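Local coordinates for protein 2-c-methyl-d-erythritol 4-phosphate cytidylyltransferase (Streptococcus pneumoniae, PDB 2VSI) that catalyses the transfer of the cytidylyl group of CTP to D-ribitol 5-phosphate, releasing diphosphate and forming CDP-ribitol, at residues R101-E106 with F174-F179; V110-V115 with Y215-I220. All blocks are in the same frame, centred on the assembly; numbering follows the deposited sequence.

Interaction 1: residues R101-E106 with F174-F179; sequences RPLTPE and FRCKDF. With CA (calcium ion), chain E.
E106 and R175 run alongside each other in the same direction, and a salt bridge joins them where the loop after helix 86-100 meets the turn from strand 165-175 into helix 176-185. R175 NE donates to E106 OE1 at 2.9 Å, along a rather bent path. NE comes in over the face of the carboxylate, 57° out of its plane, and carboxylate and guanidinium are turned 63° apart, so one N-H meets one oxygen and no coplanar bidentate pair forms. A bend at chi2 (-72°) brings the carboxylate of E106 back to R175, although the CB of E106 starts away from it. R175 runs extended from CG to NE, its CG passing by the E106 carbonyl, and its terminal nitrogens turn to the carbonyls of H134 and, weakly, Q132. The other carboxylate oxygen, E106 OE2, binds the calcium ion at 2.8 Å. Earlier in the loop, L103 sets both methyls against C176, CD2 lying 3.9 Å from C176 CB, while I94 touches L103 from helix 86-100. P105 rests alongside the K177 chain, P105 CB to K177 CD 4.2 Å; beyond that the amine of K177 bends round to a salt bridge with D181. R175 is also the N-cap residue of helix 176-185. With arginine at one oxygen and calcium at the other, E106 has positive charge beside each carboxylate oxygen, which probably stabilises the ionised form.

Interaction 2: residues V110-V115 with Y215-I220; sequences VTHDSV and YSNLKI. With CDF (4-amino-1-{5-O-[(R)-hydroxy(phosphonooxy)phosphoryl]-alpha-D-arabinofuranosyl}pyrimidin-2(1H)-one), chain D.
V115 sets its side chain against the backbone of I220, with CB and CG1 each 3.4 Å from I220 O, while its CG2 turns to the bound nucleotide. The contact lies at the C-terminal end of strand 108-113 in the GT-A-type nucleotidyltransferase fold, where that strand runs out into a loop at the CTP site. Here the loop leading to helix 223-232 comes alongside, and one nearly straight backbone hydrogen bond, I220 N to V115 O at 2.8 Å, joins the two segments. K219 CA adds a CA-H...O contact to the same oxygen. With CG anti to the backbone N (chi1 -165°) and the rest of the chain extended, K219 runs past V115 CG2 and over D113 toward the phosphates. Its CE lies 3.3 Å from D113 OD2, but NZ stays beyond salt-bridge distance and makes a weak hydrogen bond to CDF O3B, at 3.4 Å. D113 is instead paired with two arginines, OD1 with R86 and OD2 with R116, an arrangement that holds its carboxylate beside the arabinofuranose of the bound nucleotide. N217 OD1 faces the edge of the H112 ring at a long 4.5 Å from H112 CE1; H112 NE2 is bonded to R116 O, and N217 ND2 to Q169 and T170. S114, probably a CTP-binding residue, reaches the sugar from 110-115, its OG 2.7 Å from CDF O3'.

In the fold
From the N terminus, the chain builds strands 3-8, 50-54 and 77-81 before helix 86-100 leads into 101-106, the first segment of interaction 1. Strand 108-113 follows at once and carries the first half of interaction 2. Strand 165-175 then returns antiparallel beside it, and its end and the start of helix 176-185 close interaction 1 across 67 intervening residues. Only after strand 208-212 does 215-220 close interaction 2, a loop of 99 residues, so the two closures cross rather than nest. Their centres lie 23 Å apart, towards opposite ends of strand 108-113: interaction 1 ties a surface loop to a strand-helix junction, interaction 2 the strand's end to the loop before helix 223-232, beside the nucleotide. F174 CZ packs on T111 CG2 at 3.5 Å.

Interaction 1: residues R101-E106 with F174-F179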
loop_
_atom_site.group_PDB
_atom_site.type_symbol
_atom_site.label_atom_id
_atom_site.label_comp_id
_atom_site.label_asym_id
_atom_site.label_seq_id
_atom_site.Cartn_x
_atom_site.Cartn_y
_atom_site.Cartn_z
ATOM N N ARG B 101 24.860 -28.865 1.271
ATOM C CA ARG B 101 25.626 -28.977 0.046
ATOM C C ARG B 101 26.463 -27.711 -0.095
ATOM O O ARG B 101 25.902 -26.622 -0.280
ATOM C CB ARG B 101 24.682 -29.133 -1.147
ATOM C CG ARG B 101 25.256 -29.919 -2.311
ATOM C CD ARG B 101 24.139 -30.415 -3.217
ATOM N NE ARG B 101 24.569 -31.580 -4.012
ATOM C CZ ARG B 101 24.451 -32.877 -3.567
ATOM N NH1 ARG B 101 23.901 -33.208 -2.308
ATOM N NH2 ARG B 101 24.889 -33.854 -4.387
ATOM N N PRO B 102 27.804 -27.842 0.030
ATOM C CA PRO B 102 28.744 -26.738 -0.136
ATOM C C PRO B 102 28.328 -25.789 -1.258
ATOM O O PRO B 102 28.011 -26.228 -2.368
ATOM C CB PRO B 102 30.047 -27.453 -0.485
ATOM C CG PRO B 102 29.973 -28.722 0.269
ATOM C CD PRO B 102 28.509 -29.095 0.365
ATOM N N LEU B 103 28.312 -24.499 -0.951
ATOM C CA LEU B 103 27.798 -23.499 -1.873
ATOM C C LEU B 103 28.651 -23.354 -3.118
ATOM O O LEU B 103 29.871 -23.198 -3.034
ATOM C CB LEU B 103 27.675 -22.140 -1.182
ATOM C CG LEU B 103 26.674 -21.972 -0.042
ATOM C CD1 LEU B 103 26.741 -20.537 0.452
ATOM C CD2 LEU B 103 25.265 -22.334 -0.491
ATOM N N THR B 104 27.993 -23.409 -4.269
ATOM C CA THR B 104 28.629 -23.094 -5.542
ATOM C C THR B 104 28.187 -21.680 -5.950
ATOM O O THR B 104 26.991 -21.398 -5.977
ATOM C CB THR B 104 28.292 -24.145 -6.631
ATOM O OG1 THR B 104 26.996 -23.886 -7.186
ATOM C CG2 THR B 104 28.323 -25.561 -6.056
ATOM N N PRO B 105 29.152 -20.790 -6.266
ATOM C CA PRO B 105 28.945 -19.344 -6.425
ATOM C C PRO B 105 27.646 -18.888 -7.108
ATOM O O PRO B 105 27.210 -17.753 -6.889
ATOM C CB PRO B 105 30.153 -18.919 -7.265
ATOM C CG PRO B 105 31.223 -19.830 -6.830
ATOM C CD PRO B 105 30.562 -21.153 -6.517
ATOM N N GLU B 106 27.041 -19.756 -7.918
ATOM C CA GLU B 106 25.844 -19.392 -8.684
ATOM C C GLU B 106 24.532 -19.900 -8.079
ATOM O O GLU B 106 23.457 -19.479 -8.511
ATOM C CB GLU B 106 25.975 -19.839 -10.147
ATOM C CG GLU B 106 27.202 -19.280 -10.874
ATOM C CD GLU B 106 27.096 -17.793 -11.202
ATOM O OE1 GLU B 106 26.018 -17.351 -11.659
ATOM O OE2 GLU B 106 28.099 -17.071 -11.014
ATOM N N PHE B 174 18.100 -14.396 -5.082
ATOM C CA PHE B 174 19.519 -14.105 -5.295
ATOM C C PHE B 174 20.422 -15.325 -5.098
ATOM O O PHE B 174 19.987 -16.370 -4.609
ATOM C CB PHE B 174 19.988 -12.971 -4.374
ATOM C CG PHE B 174 19.483 -13.079 -2.955
ATOM C CD1 PHE B 174 20.049 -13.982 -2.063
ATOM C CD2 PHE B 174 18.457 -12.253 -2.509
ATOM C CE1 PHE B 174 19.589 -14.073 -0.761
ATOM C CE2 PHE B 174 17.994 -12.331 -1.206
ATOM C CZ PHE B 174 18.560 -13.245 -0.332
ATOM N N ARG B 175 21.686 -15.172 -5.487
ATOM C CA ARG B 175 22.714 -16.173 -5.264
ATOM C C ARG B 175 23.150 -16.142 -3.813
ATOM O O ARG B 175 23.313 -15.071 -3.234
ATOM C CB ARG B 175 23.903 -15.916 -6.184
ATOM C CG ARG B 175 23.599 -16.263 -7.622
ATOM C CD ARG B 175 24.622 -15.731 -8.587
ATOM N NE ARG B 175 24.137 -15.842 -9.960
ATOM C CZ ARG B 175 23.326 -14.964 -10.546
ATOM N NH1 ARG B 175 22.896 -13.897 -9.883
ATOM N NH2 ARG B 175 22.939 -15.157 -11.798
ATOM N N CYS B 176 23.333 -17.325 -3.233
ATOM C CA CYS B 176 23.647 -17.469 -1.810
ATOM C C CYS B 176 24.950 -16.790 -1.411
ATOM O O CYS B 176 24.984 -16.044 -0.431
ATOM C CB CYS B 176 23.678 -18.944 -1.424
ATOM S SG CYS B 176 22.121 -19.763 -1.757
ATOM N N LYS B 177 26.009 -17.043 -2.178
ATOM C CA LYS B 177 27.303 -16.417 -1.934
ATOM C C LYS B 177 27.212 -14.895 -2.072
ATOM O O LYS B 177 27.818 -14.159 -1.291
ATOM C CB LYS B 177 28.366 -16.985 -2.878
ATOM C CG LYS B 177 29.797 -16.627 -2.496
ATOM C CD LYS B 177 30.792 -17.220 -3.480
ATOM C CE LYS B 177 32.189 -16.676 -3.252
ATOM N NZ LYS B 177 32.275 -15.233 -3.601
ATOM N N ASP B 178 26.439 -14.438 -3.056
ATOM C CA ASP B 178 26.280 -13.014 -3.334
ATOM C C ASP B 178 25.745 -12.227 -2.143
ATOM O O ASP B 178 26.233 -11.137 -1.844
ATOM C CB ASP B 178 25.373 -12.809 -4.546
ATOM C CG ASP B 178 26.097 -13.022 -5.856
ATOM O OD1 ASP B 178 27.087 -13.783 -5.880
ATOM O OD2 ASP B 178 25.673 -12.422 -6.866
ATOM N N PHE B 179 24.742 -12.786 -1.473
ATOM C CA PHE B 179 24.141 -12.162 -0.295
ATOM C C PHE B 179 25.106 -12.160 0.894
ATOM O O PHE B 179 25.254 -11.136 1.566
ATOM C CB PHE B 179 22.823 -12.860 0.073
ATOM C CG PHE B 179 22.214 -12.377 1.366
ATOM C CD1 PHE B 179 21.384 -11.258 1.387
ATOM C CD2 PHE B 179 22.465 -13.045 2.566
ATOM C CE1 PHE B 179 20.819 -10.809 2.587
ATOM C CE2 PHE B 179 21.911 -12.606 3.768
ATOM C CZ PHE B 179 21.088 -11.490 3.782
HETATM CA CA CA E . 28.597 -14.394 -11.671
#

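Interaction 2: residues V110-V115 with Y215-I220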
loop_
_atom_site.group_PDB
_atom_site.type_symbol
_atom_site.label_atom_id
_atom_site.label_comp_id
_atom_site.label_asym_id
_atom_site.label_seq_id
_atom_site.Cartn_x
_atom_site.Cartn_y
_atom_site.Cartn_z
ATOM N N VAL B 110 15.460 -18.662 -3.411
ATOM C CA VAL B 110 14.202 -17.940 -3.551
ATOM C C VAL B 110 13.603 -17.714 -2.166
ATOM O O VAL B 110 12.886 -18.569 -1.636
ATOM C CB VAL B 110 13.206 -18.680 -4.470
ATOM C CG1 VAL B 110 11.918 -17.875 -4.624
ATOM C CG2 VAL B 110 13.836 -18.942 -5.832
ATOM N N THR B 111 13.922 -16.562 -1.580
ATOM C CA THR B 111 13.432 -16.206 -0.254
ATOM C C THR B 111 11.961 -15.790 -0.332
ATOM O O THR B 111 11.542 -15.173 -1.311
ATOM C CB THR B 111 14.262 -15.064 0.386
ATOM O OG1 THR B 111 13.894 -13.802 -0.190
ATOM C CG2 THR B 111 15.745 -15.293 0.182
ATOM N N HIS B 112 11.184 -16.115 0.696
ATOM C CA HIS B 112 9.753 -15.835 0.677
ATOM C C HIS B 112 9.126 -15.809 2.078
ATOM O O HIS B 112 9.412 -16.668 2.904
ATOM C CB HIS B 112 9.049 -16.868 -0.210
ATOM C CG HIS B 112 7.617 -16.550 -0.496
ATOM N ND1 HIS B 112 7.237 -15.581 -1.398
ATOM C CD2 HIS B 112 6.473 -17.077 -0.003
ATOM C CE1 HIS B 112 5.919 -15.523 -1.446
ATOM N NE2 HIS B 112 5.432 -16.420 -0.609
ATOM N N ASP B 113 8.271 -14.823 2.335
ATOM C CA ASP B 113 7.515 -14.769 3.584
ATOM C C ASP B 113 6.597 -15.981 3.737
ATOM O O ASP B 113 5.799 -16.277 2.846
ATOM C CB ASP B 113 6.660 -13.500 3.647
ATOM C CG ASP B 113 7.480 -12.236 3.707
ATOM O OD1 ASP B 113 8.659 -12.295 4.107
ATOM O OD2 ASP B 113 6.929 -11.172 3.362
ATOM N N SER B 114 6.709 -16.671 4.870
ATOM C CA SER B 114 5.797 -17.774 5.211
ATOM C C SER B 114 4.336 -17.329 5.311
ATOM O O SER B 114 3.433 -18.135 5.101
ATOM C CB SER B 114 6.208 -18.430 6.530
ATOM O OG SER B 114 5.972 -17.565 7.630
ATOM N N VAL B 115 4.126 -16.051 5.639
ATOM C CA VAL B 115 2.783 -15.445 5.765
ATOM C C VAL B 115 2.243 -14.885 4.445
ATOM O O VAL B 115 1.328 -14.057 4.438
ATOM C CB VAL B 115 2.747 -14.314 6.839
ATOM C CG1 VAL B 115 2.896 -14.887 8.250
ATOM C CG2 VAL B 115 3.799 -13.230 6.555
ATOM N N TYR B 215 -1.648 -8.702 -6.695
ATOM C CA TYR B 215 -2.408 -7.968 -5.676
ATOM C C TYR B 215 -3.066 -8.910 -4.664
ATOM O O TYR B 215 -3.362 -8.517 -3.539
ATOM C CB TYR B 215 -3.439 -7.022 -6.314
ATOM C CG TYR B 215 -2.848 -5.731 -6.873
ATOM C CD1 TYR B 215 -2.864 -5.470 -8.242
ATOM C CD2 TYR B 215 -2.272 -4.778 -6.030
ATOM C CE1 TYR B 215 -2.318 -4.285 -8.765
ATOM C CE2 TYR B 215 -1.721 -3.589 -6.540
ATOM C CZ TYR B 215 -1.750 -3.346 -7.908
ATOM O OH TYR B 215 -1.212 -2.175 -8.423
ATOM N N SER B 216 -3.269 -10.160 -5.076
ATOM C CA SER B 216 -3.787 -11.211 -4.203
ATOM C C SER B 216 -2.698 -11.835 -3.321
ATOM O O SER B 216 -3.010 -12.586 -2.394
ATOM C CB SER B 216 -4.479 -12.291 -5.035
ATOM O OG SER B 216 -3.616 -12.784 -6.039
ATOM N N ASN B 217 -1.429 -11.526 -3.604
ATOM C CA ASN B 217 -0.294 -12.055 -2.827
ATOM C C ASN B 217 -0.189 -11.400 -1.444
ATOM O O ASN B 217 0.791 -10.707 -1.135
ATOM C CB ASN B 217 1.021 -11.908 -3.609
ATOM C CG ASN B 217 2.171 -12.697 -2.993
ATOM O OD1 ASN B 217 1.970 -13.566 -2.142
ATOM N ND2 ASN B 217 3.386 -12.396 -3.428
ATOM N N LEU B 218 -1.212 -11.654 -0.625
ATOM C CA LEU B 218 -1.417 -11.012 0.677
ATOM C C LEU B 218 -0.366 -11.396 1.712
ATOM O O LEU B 218 0.096 -12.543 1.749
ATOM C CB LEU B 218 -2.819 -11.378 1.200
ATOM C CG LEU B 218 -3.327 -10.977 2.591
ATOM C CD1 LEU B 218 -3.603 -9.479 2.697
ATOM C CD2 LEU B 218 -4.583 -11.761 2.924
ATOM N N LYS B 219 0.004 -10.429 2.548
ATOM C CA LYS B 219 0.881 -10.697 3.674
ATOM C C LYS B 219 0.060 -10.736 4.966
ATOM O O LYS B 219 -0.370 -9.687 5.472
ATOM C CB LYS B 219 1.984 -9.648 3.764
ATOM C CG LYS B 219 3.131 -10.039 4.668
ATOM C CD LYS B 219 3.949 -8.835 5.107
ATOM C CE LYS B 219 5.338 -9.259 5.581
ATOM N NZ LYS B 219 6.227 -8.099 5.863
ATOM N N ILE B 220 -0.151 -11.943 5.496
ATOM C CA ILE B 220 -0.985 -12.131 6.689
ATOM C C ILE B 220 -0.276 -11.657 7.969
ATOM O O ILE B 220 0.577 -12.358 8.529
ATOM C CB ILE B 220 -1.497 -13.596 6.801
ATOM C CG1 ILE B 220 -2.327 -13.959 5.563
ATOM C CG2 ILE B 220 -2.314 -13.801 8.076
ATOM C CD1 ILE B 220 -2.481 -15.444 5.320
HETATM O O3B CDF D . 8.537 -8.282 8.359
HETATM P PB CDF D . 7.766 -8.265 9.660
HETATM O O1B CDF D . 7.372 -6.883 10.126
HETATM O O2B CDF D . 8.346 -9.141 10.748
HETATM O O3A CDF D . 6.352 -8.949 9.289
HETATM P PA CDF D . 6.193 -10.539 9.076
HETATM O O1A CDF D . 6.516 -11.228 10.382
HETATM O O2A CDF D . 4.845 -10.783 8.443
HETATM O "O5'" CDF D . 7.350 -10.867 7.998
HETATM C "C5'" CDF D . 7.288 -12.018 7.154
HETATM C "C4'" CDF D . 8.212 -13.132 7.646
HETATM O "O4'" CDF D . 9.401 -12.606 8.253
HETATM C "C3'" CDF D . 7.514 -13.995 8.688
HETATM O "O3'" CDF D . 7.248 -15.298 8.166
HETATM C "C2'" CDF D . 8.458 -14.038 9.877
HETATM O "O2'" CDF D . 7.729 -13.935 11.103
HETATM C "C1'" CDF D . 9.345 -12.816 9.668
HETATM N N1 CDF D . 10.669 -12.941 10.291
HETATM C C2 CDF D . 11.676 -13.818 9.811
HETATM O O2 CDF D . 11.485 -14.544 8.817
HETATM N N3 CDF D . 12.872 -13.878 10.443
HETATM C C4 CDF D . 13.119 -13.107 11.528
HETATM N N4 CDF D . 14.315 -13.175 12.150
HETATM C C6 CDF D . 10.913 -12.176 11.365
HETATM C C5 CDF D . 12.144 -12.241 12.011
#